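Side-chain contacts in phosphate binding protein (Planctomyces limnophilus, PDB 4JWO), which probably binds phosphate as the solute-binding component of a system that carries it across the cytoplasmic membrane: residues E156-A161 / S174-V179; K165-D170 / G236-F241. All coordinates share one frame; numbering follows the deposited sequence.

Interaction 1: residues E156-A161 / S174-V179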
ATOM      1  N   GLU A 156     -16.685 -15.940  -6.693  1.00 16.89           N
ATOM      2  CA  GLU A 156     -15.591 -16.361  -5.811  1.00 17.43           C
ATOM      3  C   GLU A 156     -14.202 -16.084  -6.374  1.00 16.52           C
ATOM      4  O   GLU A 156     -13.233 -15.945  -5.623  1.00 17.88           O
ATOM      5  CB  GLU A 156     -15.747 -17.829  -5.408  1.00 20.52           C
ATOM      6  CG  GLU A 156     -16.989 -18.039  -4.559  1.00 18.70           C
ATOM      7  CD  GLU A 156     -17.083 -19.436  -4.010  1.00 26.72           C
ATOM      8  OE1 GLU A 156     -16.254 -20.278  -4.412  1.00 28.96           O
ATOM      9  OE2 GLU A 156     -17.984 -19.690  -3.174  1.00 24.16           O
ATOM     10  N   CYS A 157     -14.112 -16.025  -7.701  1.00 17.13           N
ATOM     11  CA  CYS A 157     -12.883 -15.631  -8.385  1.00 15.91           C
ATOM     12  C   CYS A 157     -13.231 -14.556  -9.401  1.00 18.72           C
ATOM     13  O   CYS A 157     -14.183 -14.708 -10.165  1.00 26.41           O
ATOM     14  CB  CYS A 157     -12.244 -16.819  -9.102  1.00 14.94           C
ATOM     15  SG  CYS A 157     -10.716 -16.272  -9.943  1.00 22.53           S
HETATM   16  N   MSE A 158     -12.486 -13.449  -9.391  1.00 17.66           N
HETATM   17  CA  MSE A 158     -12.748 -12.359 -10.326  1.00 16.20           C
HETATM   18  C   MSE A 158     -11.448 -11.901 -10.939  1.00 16.88           C
HETATM   19  O   MSE A 158     -10.391 -12.084 -10.349  1.00 19.61           O
HETATM   20  CB  MSE A 158     -13.423 -11.181  -9.619  1.00 18.13           C
HETATM   21  CG  MSE A 158     -14.768 -11.556  -9.012  1.00 19.82           C
HETATM   22 SE   MSE A 158     -15.630 -10.098  -8.105  0.76 19.93          SE
HETATM   23  CE  MSE A 158     -16.009  -8.977  -9.647  1.00 18.77           C
ATOM     24  N   THR A 159     -11.538 -11.293 -12.115  1.00 17.83           N
ATOM     25  CA  THR A 159     -10.356 -10.769 -12.784  1.00 17.81           C
ATOM     26  C   THR A 159     -10.182  -9.300 -12.453  1.00 17.83           C
ATOM     27  O   THR A 159     -11.141  -8.624 -12.074  1.00 17.89           O
ATOM     28  CB  THR A 159     -10.450 -10.923 -14.316  1.00 19.10           C
ATOM     29  OG1 THR A 159     -11.513 -10.105 -14.808  1.00 23.70           O
ATOM     30  CG2 THR A 159     -10.716 -12.367 -14.687  1.00 22.16           C
ATOM     31  N   VAL A 160      -8.960  -8.806 -12.617  1.00 16.89           N
ATOM     32  CA  VAL A 160      -8.720  -7.374 -12.521  1.00 17.67           C
ATOM     33  C   VAL A 160      -9.579  -6.637 -13.543  1.00 19.09           C
ATOM     34  O   VAL A 160     -10.160  -5.602 -13.229  1.00 18.44           O
ATOM     35  CB  VAL A 160      -7.228  -7.047 -12.708  1.00 21.84           C
ATOM     36  CG1 VAL A 160      -7.019  -5.548 -12.927  1.00 21.28           C
ATOM     37  CG2 VAL A 160      -6.450  -7.529 -11.504  1.00 19.20           C
ATOM     38  N   ALA A 161      -9.699  -7.205 -14.741  1.00 19.67           N
ATOM     39  CA  ALA A 161     -10.530  -6.603 -15.776  1.00 20.85           C
ATOM     40  C   ALA A 161     -11.984  -6.470 -15.318  1.00 21.19           C
ATOM     41  O   ALA A 161     -12.625  -5.454 -15.583  1.00 21.90           O
ATOM     42  CB  ALA A 161     -10.440  -7.388 -17.073  1.00 22.81           C
ATOM     43  N   SER A 174     -24.298  -1.720 -12.567  1.00 24.70           N
ATOM     44  CA  SER A 174     -25.148  -1.700 -11.392  1.00 25.07           C
ATOM     45  C   SER A 174     -25.567  -3.098 -10.988  1.00 20.69           C
ATOM     46  O   SER A 174     -26.054  -3.288  -9.888  1.00 20.55           O
ATOM     47  CB  SER A 174     -26.384  -0.835 -11.640  1.00 32.14           C
ATOM     48  OG  SER A 174     -27.168  -1.382 -12.684  1.00 33.25           O
ATOM     49  N   LYS A 175     -25.384  -4.070 -11.883  1.00 20.42           N
ATOM     50  CA  LYS A 175     -25.854  -5.432 -11.658  1.00 18.55           C
ATOM     51  C   LYS A 175     -24.766  -6.460 -11.918  1.00 17.04           C
ATOM     52  O   LYS A 175     -23.932  -6.289 -12.804  1.00 18.37           O
ATOM     53  CB  LYS A 175     -27.047  -5.742 -12.568  1.00 22.93           C
ATOM     54  CG  LYS A 175     -28.286  -4.941 -12.259  1.00 22.54           C
ATOM     55  CD  LYS A 175     -29.378  -5.198 -13.282  1.00 32.93           C
ATOM     56  CE  LYS A 175     -30.682  -4.540 -12.857  1.00 48.14           C
ATOM     57  NZ  LYS A 175     -31.797  -4.851 -13.796  1.00 57.14           N
ATOM     58  N   TRP A 176     -24.800  -7.550 -11.167  1.00 15.53           N
ATOM     59  CA  TRP A 176     -23.797  -8.593 -11.340  1.00 14.86           C
ATOM     60  C   TRP A 176     -23.817  -9.177 -12.754  1.00 17.10           C
ATOM     61  O   TRP A 176     -22.774  -9.555 -13.289  1.00 17.63           O
ATOM     62  CB  TRP A 176     -24.004  -9.692 -10.299  1.00 15.17           C
ATOM     63  CG  TRP A 176     -23.610  -9.293  -8.913  1.00 14.90           C
ATOM     64  CD1 TRP A 176     -24.437  -8.863  -7.920  1.00 16.96           C
ATOM     65  CD2 TRP A 176     -22.289  -9.307  -8.356  1.00 15.48           C
ATOM     66  NE1 TRP A 176     -23.720  -8.609  -6.776  1.00 15.92           N
ATOM     67  CE2 TRP A 176     -22.392  -8.884  -7.015  1.00 16.03           C
ATOM     68  CE3 TRP A 176     -21.028  -9.646  -8.862  1.00 15.65           C
ATOM     69  CZ2 TRP A 176     -21.282  -8.775  -6.171  1.00 17.84           C
ATOM     70  CZ3 TRP A 176     -19.927  -9.546  -8.024  1.00 19.59           C
ATOM     71  CH2 TRP A 176     -20.065  -9.118  -6.690  1.00 18.13           C
ATOM     72  N   SER A 177     -25.007  -9.256 -13.351  1.00 17.01           N
ATOM     73  CA  SER A 177     -25.194  -9.832 -14.688  1.00 18.56           C
ATOM     74  C   SER A 177     -24.427  -9.049 -15.744  1.00 22.49           C
ATOM     75  O   SER A 177     -24.184  -9.538 -16.855  1.00 25.04           O
ATOM     76  CB  SER A 177     -26.680  -9.841 -15.057  1.00 21.58           C
ATOM     77  OG  SER A 177     -27.214  -8.529 -14.937  1.00 22.68           O
ATOM     78  N   GLU A 178     -24.082  -7.815 -15.403  1.00 19.02           N
ATOM     79  CA  GLU A 178     -23.380  -6.932 -16.320  1.00 19.56           C
ATOM     80  C   GLU A 178     -21.869  -7.122 -16.240  1.00 23.80           C
ATOM     81  O   GLU A 178     -21.136  -6.623 -17.093  1.00 28.32           O
ATOM     82  CB  GLU A 178     -23.746  -5.464 -16.027  1.00 23.24           C
ATOM     83  CG  GLU A 178     -25.176  -5.114 -16.408  1.00 29.89           C
ATOM     84  CD  GLU A 178     -25.633  -3.769 -15.868  1.00 38.61           C
ATOM     85  OE1 GLU A 178     -25.096  -3.329 -14.834  1.00 26.64           O
ATOM     86  OE2 GLU A 178     -26.537  -3.152 -16.473  1.00 42.81           O
ATOM     87  N   VAL A 179     -21.402  -7.841 -15.220  1.00 20.12           N
ATOM     88  CA  VAL A 179     -19.968  -8.065 -15.040  1.00 21.19           C
ATOM     89  C   VAL A 179     -19.502  -9.299 -15.801  1.00 23.02           C
ATOM     90  O   VAL A 179     -18.513  -9.261 -16.521  1.00 23.88           O
ATOM     91  CB  VAL A 179     -19.596  -8.201 -13.555  1.00 20.28           C
ATOM     92  CG1 VAL A 179     -18.074  -8.322 -13.396  1.00 18.18           C
ATOM     93  CG2 VAL A 179     -20.116  -7.002 -12.783  1.00 19.51           C
TER
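The terminal methyl of Met158, a selenomethionine, faces Trp176 and Val179 where these two side chains come together, and it carries the whole contact. Its CE lies 4.3 Å from CZ3 of Trp176, on the benzo side of the indole, which it approaches obliquely. The same Met158 CE is 4.3 Å from CG1 of Val179. Met158 leaves the strand 157-159 with CG anti to its carbonyl carbon (chi1 -61°) and stays extended at chi2, and the last turn about CG-SE (68°) directs the methyl toward its two partners. All three residues are buried, and the pocket is completed by Leu163 and Ile166 of helix 160-167, Val256 of strand 254-259 and Leu238 of strand 237-242. The contact itself is light, 94 Å² in all, and wholly apolar. The indole N-H of Trp176 points to another partner, the carbonyl of Gly236, while Phe154 packs edge-to-face with the ring.

The far side of 174-179 is different in kind. There Glu178 reaches back to the residues just before the 3-10 turn (176-178), and its OE1 takes two backbone donors: Ser174 N at 2.9 Å, nearly straight, and Lys175 N at 3.1 Å, from above the carboxylate plane. Ser174 and Glu178 are exposed, so this polar clasp closes the loop at the surface while the hydrophobic side turns inward. The loop after helix 160-167 is thus packed back on the strand before that helix, whose Cys157 is disulfide-bonded to Cys266, within a lobe of the periplasmic-binding-protein fold of this PstS-family protein.

Interaction 2: residues K165-D170 / G236-F241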
ATOM      1  N   LYS A 165     -14.151  -3.117 -14.752  1.00 22.15           N
ATOM      2  CA  LYS A 165     -15.466  -2.946 -15.344  1.00 21.60           C
ATOM      3  C   LYS A 165     -16.449  -2.367 -14.316  1.00 20.04           C
ATOM      4  O   LYS A 165     -17.304  -1.546 -14.647  1.00 21.17           O
ATOM      5  CB  LYS A 165     -15.960  -4.309 -15.848  1.00 24.53           C
ATOM      6  CG  LYS A 165     -17.125  -4.261 -16.794  1.00 34.22           C
ATOM      7  CD  LYS A 165     -17.438  -5.674 -17.274  1.00 33.15           C
ATOM      8  CE  LYS A 165     -18.470  -5.681 -18.379  1.00 38.19           C
ATOM      9  NZ  LYS A 165     -18.787  -7.081 -18.777  1.00 40.04           N
ATOM     10  N   ILE A 166     -16.306  -2.796 -13.068  1.00 18.03           N
ATOM     11  CA  ILE A 166     -17.179  -2.344 -11.983  1.00 17.67           C
ATOM     12  C   ILE A 166     -16.779  -0.958 -11.457  1.00 16.59           C
ATOM     13  O   ILE A 166     -17.633  -0.094 -11.246  1.00 17.75           O
ATOM     14  CB  ILE A 166     -17.139  -3.335 -10.810  1.00 18.67           C
ATOM     15  CG1 ILE A 166     -17.794  -4.664 -11.206  1.00 16.54           C
ATOM     16  CG2 ILE A 166     -17.842  -2.757  -9.590  1.00 19.37           C
ATOM     17  CD1 ILE A 166     -17.484  -5.779 -10.252  1.00 18.36           C
ATOM     18  N   TRP A 167     -15.485  -0.759 -11.244  1.00 17.00           N
ATOM     19  CA  TRP A 167     -14.997   0.395 -10.480  1.00 19.28           C
ATOM     20  C   TRP A 167     -14.499   1.586 -11.283  1.00 17.29           C
ATOM     21  O   TRP A 167     -14.246   2.648 -10.708  1.00 19.85           O
ATOM     22  CB  TRP A 167     -13.874  -0.042  -9.539  1.00 15.07           C
ATOM     23  CG  TRP A 167     -14.370  -0.790  -8.335  1.00 14.83           C
ATOM     24  CD1 TRP A 167     -14.360  -2.138  -8.149  1.00 15.87           C
ATOM     25  CD2 TRP A 167     -14.963  -0.219  -7.157  1.00 14.68           C
ATOM     26  NE1 TRP A 167     -14.888  -2.447  -6.920  1.00 16.28           N
ATOM     27  CE2 TRP A 167     -15.281  -1.287  -6.291  1.00 13.97           C
ATOM     28  CE3 TRP A 167     -15.251   1.087  -6.744  1.00 17.43           C
ATOM     29  CZ2 TRP A 167     -15.859  -1.090  -5.034  1.00 16.21           C
ATOM     30  CZ3 TRP A 167     -15.837   1.287  -5.509  1.00 15.77           C
ATOM     31  CH2 TRP A 167     -16.130   0.199  -4.662  1.00 16.37           C
ATOM     32  N   ALA A 168     -14.365   1.430 -12.599  1.00 18.03           N
ATOM     33  CA  ALA A 168     -13.763   2.481 -13.419  1.00 19.61           C
ATOM     34  C   ALA A 168     -14.516   3.785 -13.291  1.00 20.63           C
ATOM     35  O   ALA A 168     -15.717   3.799 -13.010  1.00 22.15           O
ATOM     36  CB  ALA A 168     -13.720   2.068 -14.875  1.00 21.54           C
ATOM     37  N   ALA A 169     -13.795   4.872 -13.537  1.00 20.99           N
ATOM     38  CA  ALA A 169     -14.346   6.218 -13.481  1.00 24.52           C
ATOM     39  C   ALA A 169     -15.623   6.367 -14.296  1.00 27.34           C
ATOM     40  O   ALA A 169     -16.510   7.124 -13.913  1.00 28.34           O
ATOM     41  CB  ALA A 169     -13.311   7.220 -13.954  1.00 29.05           C
ATOM     42  N   ASP A 170     -15.702   5.661 -15.425  1.00 24.92           N
ATOM     43  CA  ASP A 170     -16.835   5.764 -16.322  1.00 25.71           C
ATOM     44  C   ASP A 170     -17.766   4.555 -16.243  1.00 28.28           C
ATOM     45  O   ASP A 170     -18.646   4.399 -17.084  1.00 32.61           O
ATOM     46  CB  ASP A 170     -16.362   5.938 -17.770  1.00 27.64           C
ATOM     47  CG  ASP A 170     -15.694   4.689 -18.331  1.00 43.99           C
ATOM     48  OD1 ASP A 170     -15.014   3.956 -17.579  1.00 37.97           O
ATOM     49  OD2 ASP A 170     -15.846   4.443 -19.544  1.00 54.04           O
ATOM     50  N   GLY A 236     -25.631  -8.998  -1.964  1.00 19.73           N
ATOM     51  CA  GLY A 236     -25.043  -8.619  -3.233  1.00 19.03           C
ATOM     52  C   GLY A 236     -23.863  -7.673  -3.125  1.00 15.73           C
ATOM     53  O   GLY A 236     -23.492  -7.029  -4.106  1.00 17.29           O
ATOM     54  N   ALA A 237     -23.259  -7.580  -1.942  1.00 16.12           N
ATOM     55  CA  ALA A 237     -22.176  -6.622  -1.730  1.00 14.06           C
ATOM     56  C   ALA A 237     -20.857  -6.989  -2.399  1.00 16.05           C
ATOM     57  O   ALA A 237     -20.521  -8.153  -2.583  1.00 16.35           O
ATOM     58  CB  ALA A 237     -21.935  -6.424  -0.234  1.00 20.09           C
ATOM     59  N   LEU A 238     -20.102  -5.967  -2.767  1.00 14.67           N
ATOM     60  CA  LEU A 238     -18.712  -6.124  -3.185  0.53 15.48           C
ATOM     61  C   LEU A 238     -17.948  -4.994  -2.510  1.00 18.10           C
ATOM     62  O   LEU A 238     -18.321  -3.846  -2.674  1.00 16.39           O
ATOM     63  CB  LEU A 238     -18.594  -5.982  -4.703  0.53 15.25           C
ATOM     64  CG  LEU A 238     -17.180  -6.019  -5.294  0.53 19.44           C
ATOM     65  CD1 LEU A 238     -16.661  -7.435  -5.300  0.53 17.71           C
ATOM     66  CD2 LEU A 238     -17.129  -5.438  -6.700  0.53 23.08           C
ATOM     67  N   GLY A 239     -16.900  -5.306  -1.761  1.00 15.23           N
ATOM     68  CA  GLY A 239     -16.173  -4.255  -1.065  1.00 13.95           C
ATOM     69  C   GLY A 239     -14.678  -4.434  -1.191  1.00 13.64           C
ATOM     70  O   GLY A 239     -14.207  -5.483  -1.619  1.00 14.75           O
ATOM     71  N   TYR A 240     -13.922  -3.395  -0.854  1.00 14.20           N
ATOM     72  CA  TYR A 240     -12.475  -3.543  -0.726  1.00 12.77           C
ATOM     73  C   TYR A 240     -11.963  -2.771   0.468  1.00 14.14           C
ATOM     74  O   TYR A 240     -12.522  -1.739   0.839  1.00 14.87           O
ATOM     75  CB  TYR A 240     -11.724  -3.116  -2.002  1.00 11.91           C
ATOM     76  CG  TYR A 240     -11.680  -1.627  -2.285  1.00 13.06           C
ATOM     77  CD1 TYR A 240     -10.643  -0.838  -1.800  1.00 13.24           C
ATOM     78  CD2 TYR A 240     -12.654  -1.016  -3.071  1.00 14.48           C
ATOM     79  CE1 TYR A 240     -10.584   0.525  -2.072  1.00 13.70           C
ATOM     80  CE2 TYR A 240     -12.610   0.364  -3.343  1.00 15.11           C
ATOM     81  CZ  TYR A 240     -11.563   1.116  -2.845  1.00 15.72           C
ATOM     82  OH  TYR A 240     -11.488   2.470  -3.115  1.00 16.96           O
ATOM     83  N   PHE A 241     -10.899  -3.296   1.063  1.00 13.57           N
ATOM     84  CA  PHE A 241     -10.224  -2.675   2.202  1.00 13.45           C
ATOM     85  C   PHE A 241      -8.956  -3.458   2.501  1.00 18.73           C
ATOM     86  O   PHE A 241      -8.685  -4.473   1.869  1.00 16.05           O
ATOM     87  CB  PHE A 241     -11.131  -2.511   3.450  1.00 14.90           C
ATOM     88  CG  PHE A 241     -12.046  -3.689   3.737  1.00 16.27           C
ATOM     89  CD1 PHE A 241     -11.544  -4.892   4.219  1.00 15.71           C
ATOM     90  CD2 PHE A 241     -13.411  -3.570   3.552  1.00 15.10           C
ATOM     91  CE1 PHE A 241     -12.404  -5.974   4.495  1.00 17.26           C
ATOM     92  CE2 PHE A 241     -14.270  -4.632   3.840  1.00 17.19           C
ATOM     93  CZ  PHE A 241     -13.764  -5.832   4.300  1.00 15.64           C
TER
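Trp167, in the last turn of helix 160-167, presents one face of its indole to the edge of Tyr240 on strand 237-242. The six-membered ring of Trp167 and the ring of Tyr240 have centroids 5.2 Å apart and planes at 82°, a T-shaped pair in which the tyrosine supplies the edge. Its CD2 and CE2 do the touching: CD2 of Tyr240 lies 3.8 Å from CZ2 of Trp167, and CE2 of Tyr240 lies at the same distance from CH2 of Trp167. Chi1 of Tyr240 (72°) puts CG between the backbone N and the carbonyl carbon, a rotamer that brings the CD2/CE2 edge against the indole face.

Leu238, two residues earlier on the same side of the strand, can be followed outward in the conformer described here, one of two modelled. CB points toward the helix, and CG continues anti to the backbone N (chi1 176°). The chain then forks. CD1 turns toward the selenium of Met158, while CD2 meets CD1 of Ile166 at 3.6 Å, the two side chains reaching toward each other tip to tip, and has CG2 of Ile166 a little farther off. Leu238 CD2 also lies 3.7 Å from NE1 of Trp167, reaching the indole obliquely. Meanwhile Ile166 CG2 sits over the face of the Trp167 ring opposite Tyr240, so the indole is held between an aliphatic branch and an aromatic edge.

Phe203, from helix 198-208, stacks on Tyr240 and meets Trp167 edge-to-face, and Tyr218 makes another edge-to-face pair with the tryptophan. Every touching residue is buried, and the contacts are apolar except where a methyl lies by the indole nitrogen, consistent with helix and strand being joined by dispersion and edge-to-face electrostatics.

How the interactions relate
Interactions 1 and 2 have centres 9 Å apart and merge into one hydrophobic core, built around helix 160-167 and the sheet beside it. The bridge is apolar where Met158 CE of interaction 1 meets Ile166 CD1 of interaction 2 at 3.6 Å. Polar links reinforce it: Trp176 NE1 probably donates to Gly236 O (3.1 Å), and Lys165 NZ reaches the carbonyls of both neighbouring residues, Glu178 O at 2.9 Å and Val179 O at 3.1 Å. The four segments alternate along the chain, 156-161, 165-170, 174-179 and 236-241, so their connections cross. Both contacts lie on the same side of the chain's centre, their own centres about 23 and 18 Å from it.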